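Local atomic coordinates of cell wall binding protein cwp8 (Peptoclostridium difficile, PDB entry 5J6Q), a protein that probably anchors to the bacterial cell wall through three CWB2 modules, as a protein of the S-layer-bearing cell surface. Residues F416-V422 / K462-V467. Residues are numbered along the deposited sequence; the frame is centred on the assembly and turned at random.
Sequences FKTAFVV and KELEIV
Alanine, leucine, valine and isoleucine side chains form the apolar centre. A419, L464, V421 and I466 share one face of the sheet: A419 CB lies 3.5 Å from L464 CD2, the short methyl meeting the leucine branch (chi1 m, chi2 t) that leans across to it, and V421 CG1 lies 4.4 Å from I466 CG2. L459 and L481, from helices 453-459 and 475-484, cover this face. On the other, the F420 ring (chi1 m) reaches across, CE2 3.6 Å from E465 CB and CD2 4.1 Å from V467 CG2; E465 offers its aliphatic part here, its carboxylate finding weak partners in Y509 and K508. V422 CG1 packs 4.0 Å from V467 CB.

Strands 418-422 and 463-467, whose beta-branched residues suit extended backbone, run parallel, 4.7 Å apart at closest and twisted by -28°, pairing T418 with E463 through V421 with I466. A419 N donates to E463 O (3.2 Å), E465 N to A419 O (3.1 Å), V421 N to E465 O (2.8 Å) and V467 N to V421 O (3.0 Å).

At the strand starts, E463 N bonds weakly to K417 O (3.3 Å). Long, charged K417 bridges E463, NZ to OE2 3.1 Å. The poorly ordered K462 chain passes beside the F416 ring, its amine hydrogen-bonded to L458 O.

With 444-447 and 491-493 as outer strands, this pair centres the four-stranded parallel, helix-flanked sheet of a CWB2 module, a Toprim-like alpha/beta fold.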
# COMPACT_ATOMS: atom_id res chain seq x y z
N PHE A 416 -21.79 39.36 6.41
CA PHE A 416 -22.38 38.09 6.00
C PHE A 416 -23.88 38.19 5.83
O PHE A 416 -24.54 38.86 6.61
CB PHE A 416 -22.07 37.00 7.05
CG PHE A 416 -22.61 37.32 8.41
CD1 PHE A 416 -23.87 36.89 8.79
CD2 PHE A 416 -21.87 38.06 9.32
CE1 PHE A 416 -24.37 37.18 10.05
CE2 PHE A 416 -22.37 38.35 10.57
CZ PHE A 416 -23.62 37.91 10.94
N LYS A 417 -24.41 37.51 4.82
CA LYS A 417 -25.86 37.55 4.54
C LYS A 417 -26.61 36.31 5.03
O LYS A 417 -27.83 36.22 4.89
CB LYS A 417 -26.09 37.70 3.02
CG LYS A 417 -26.05 36.37 2.27
CD LYS A 417 -27.15 36.25 1.23
CE LYS A 417 -28.51 36.54 1.81
NZ LYS A 417 -29.39 35.34 1.78
N THR A 418 -25.89 35.35 5.59
CA THR A 418 -26.50 34.13 6.07
C THR A 418 -26.06 33.77 7.47
O THR A 418 -24.94 34.10 7.91
CB THR A 418 -26.18 32.98 5.08
OG1 THR A 418 -26.24 31.74 5.77
CG2 THR A 418 -24.79 33.10 4.48
N ALA A 419 -26.96 33.11 8.19
CA ALA A 419 -26.67 32.65 9.52
C ALA A 419 -27.48 31.37 9.79
O ALA A 419 -28.57 31.19 9.22
CB ALA A 419 -26.97 33.71 10.54
N PHE A 420 -26.94 30.48 10.60
CA PHE A 420 -27.56 29.18 10.86
C PHE A 420 -27.95 29.07 12.29
O PHE A 420 -27.19 29.55 13.13
CB PHE A 420 -26.55 28.04 10.56
CG PHE A 420 -26.48 27.81 9.09
CD1 PHE A 420 -25.39 28.26 8.35
CD2 PHE A 420 -27.54 27.22 8.41
CE1 PHE A 420 -25.38 28.13 6.98
CE2 PHE A 420 -27.51 27.09 7.03
CZ PHE A 420 -26.44 27.54 6.33
N VAL A 421 -29.07 28.43 12.59
CA VAL A 421 -29.48 28.28 14.00
C VAL A 421 -29.67 26.86 14.31
O VAL A 421 -30.35 26.16 13.58
CB VAL A 421 -30.78 29.06 14.35
CG1 VAL A 421 -31.43 28.49 15.61
CG2 VAL A 421 -30.45 30.53 14.56
N VAL A 422 -29.09 26.41 15.42
CA VAL A 422 -29.12 24.99 15.81
C VAL A 422 -29.33 24.92 17.28
O VAL A 422 -29.08 25.93 17.96
CB VAL A 422 -27.74 24.33 15.37
CG1 VAL A 422 -27.41 24.68 13.88
CG2 VAL A 422 -26.59 24.82 16.26
N LYS A 462 -30.74 39.74 8.60
CA LYS A 462 -30.08 38.74 7.75
C LYS A 462 -30.99 37.54 7.51
O LYS A 462 -31.95 37.32 8.26
CB LYS A 462 -28.76 38.28 8.40
CG LYS A 462 -28.24 39.22 9.49
CD LYS A 462 -26.77 39.57 9.27
CE LYS A 462 -26.38 40.83 10.00
NZ LYS A 462 -25.17 40.63 10.85
N GLU A 463 -30.71 36.77 6.45
CA GLU A 463 -31.48 35.56 6.13
C GLU A 463 -30.96 34.37 6.96
O GLU A 463 -29.76 34.07 6.96
CB GLU A 463 -31.38 35.25 4.64
CG GLU A 463 -31.95 36.37 3.79
CD GLU A 463 -32.21 35.94 2.36
OE1 GLU A 463 -32.49 34.75 2.13
OE2 GLU A 463 -32.11 36.80 1.46
N LEU A 464 -31.87 33.69 7.66
CA LEU A 464 -31.57 32.61 8.57
C LEU A 464 -32.08 31.23 8.12
O LEU A 464 -33.04 31.11 7.37
CB LEU A 464 -32.18 33.00 9.95
CG LEU A 464 -31.76 34.39 10.44
CD1 LEU A 464 -32.74 34.97 11.49
CD2 LEU A 464 -30.36 34.27 11.02
N GLU A 465 -31.42 30.18 8.60
CA GLU A 465 -31.80 28.80 8.28
C GLU A 465 -31.65 28.00 9.57
O GLU A 465 -30.70 28.21 10.32
CB GLU A 465 -30.92 28.22 7.15
CG GLU A 465 -31.27 26.78 6.78
CD GLU A 465 -31.99 26.65 5.44
OE1 GLU A 465 -33.09 26.07 5.43
OE2 GLU A 465 -31.47 27.09 4.39
N ILE A 466 -32.62 27.14 9.86
CA ILE A 466 -32.56 26.31 11.05
C ILE A 466 -32.17 24.88 10.69
O ILE A 466 -32.65 24.38 9.67
CB ILE A 466 -33.93 26.32 11.76
CG1 ILE A 466 -34.45 27.78 11.87
CG2 ILE A 466 -33.76 25.70 13.13
CD1 ILE A 466 -35.72 27.92 12.72
N VAL A 467 -31.33 24.24 11.52
CA VAL A 467 -30.85 22.87 11.29
C VAL A 467 -31.16 22.09 12.57
O VAL A 467 -30.55 22.32 13.60
CB VAL A 467 -29.34 22.81 10.89
CG1 VAL A 467 -28.91 21.34 10.65
CG2 VAL A 467 -29.08 23.60 9.60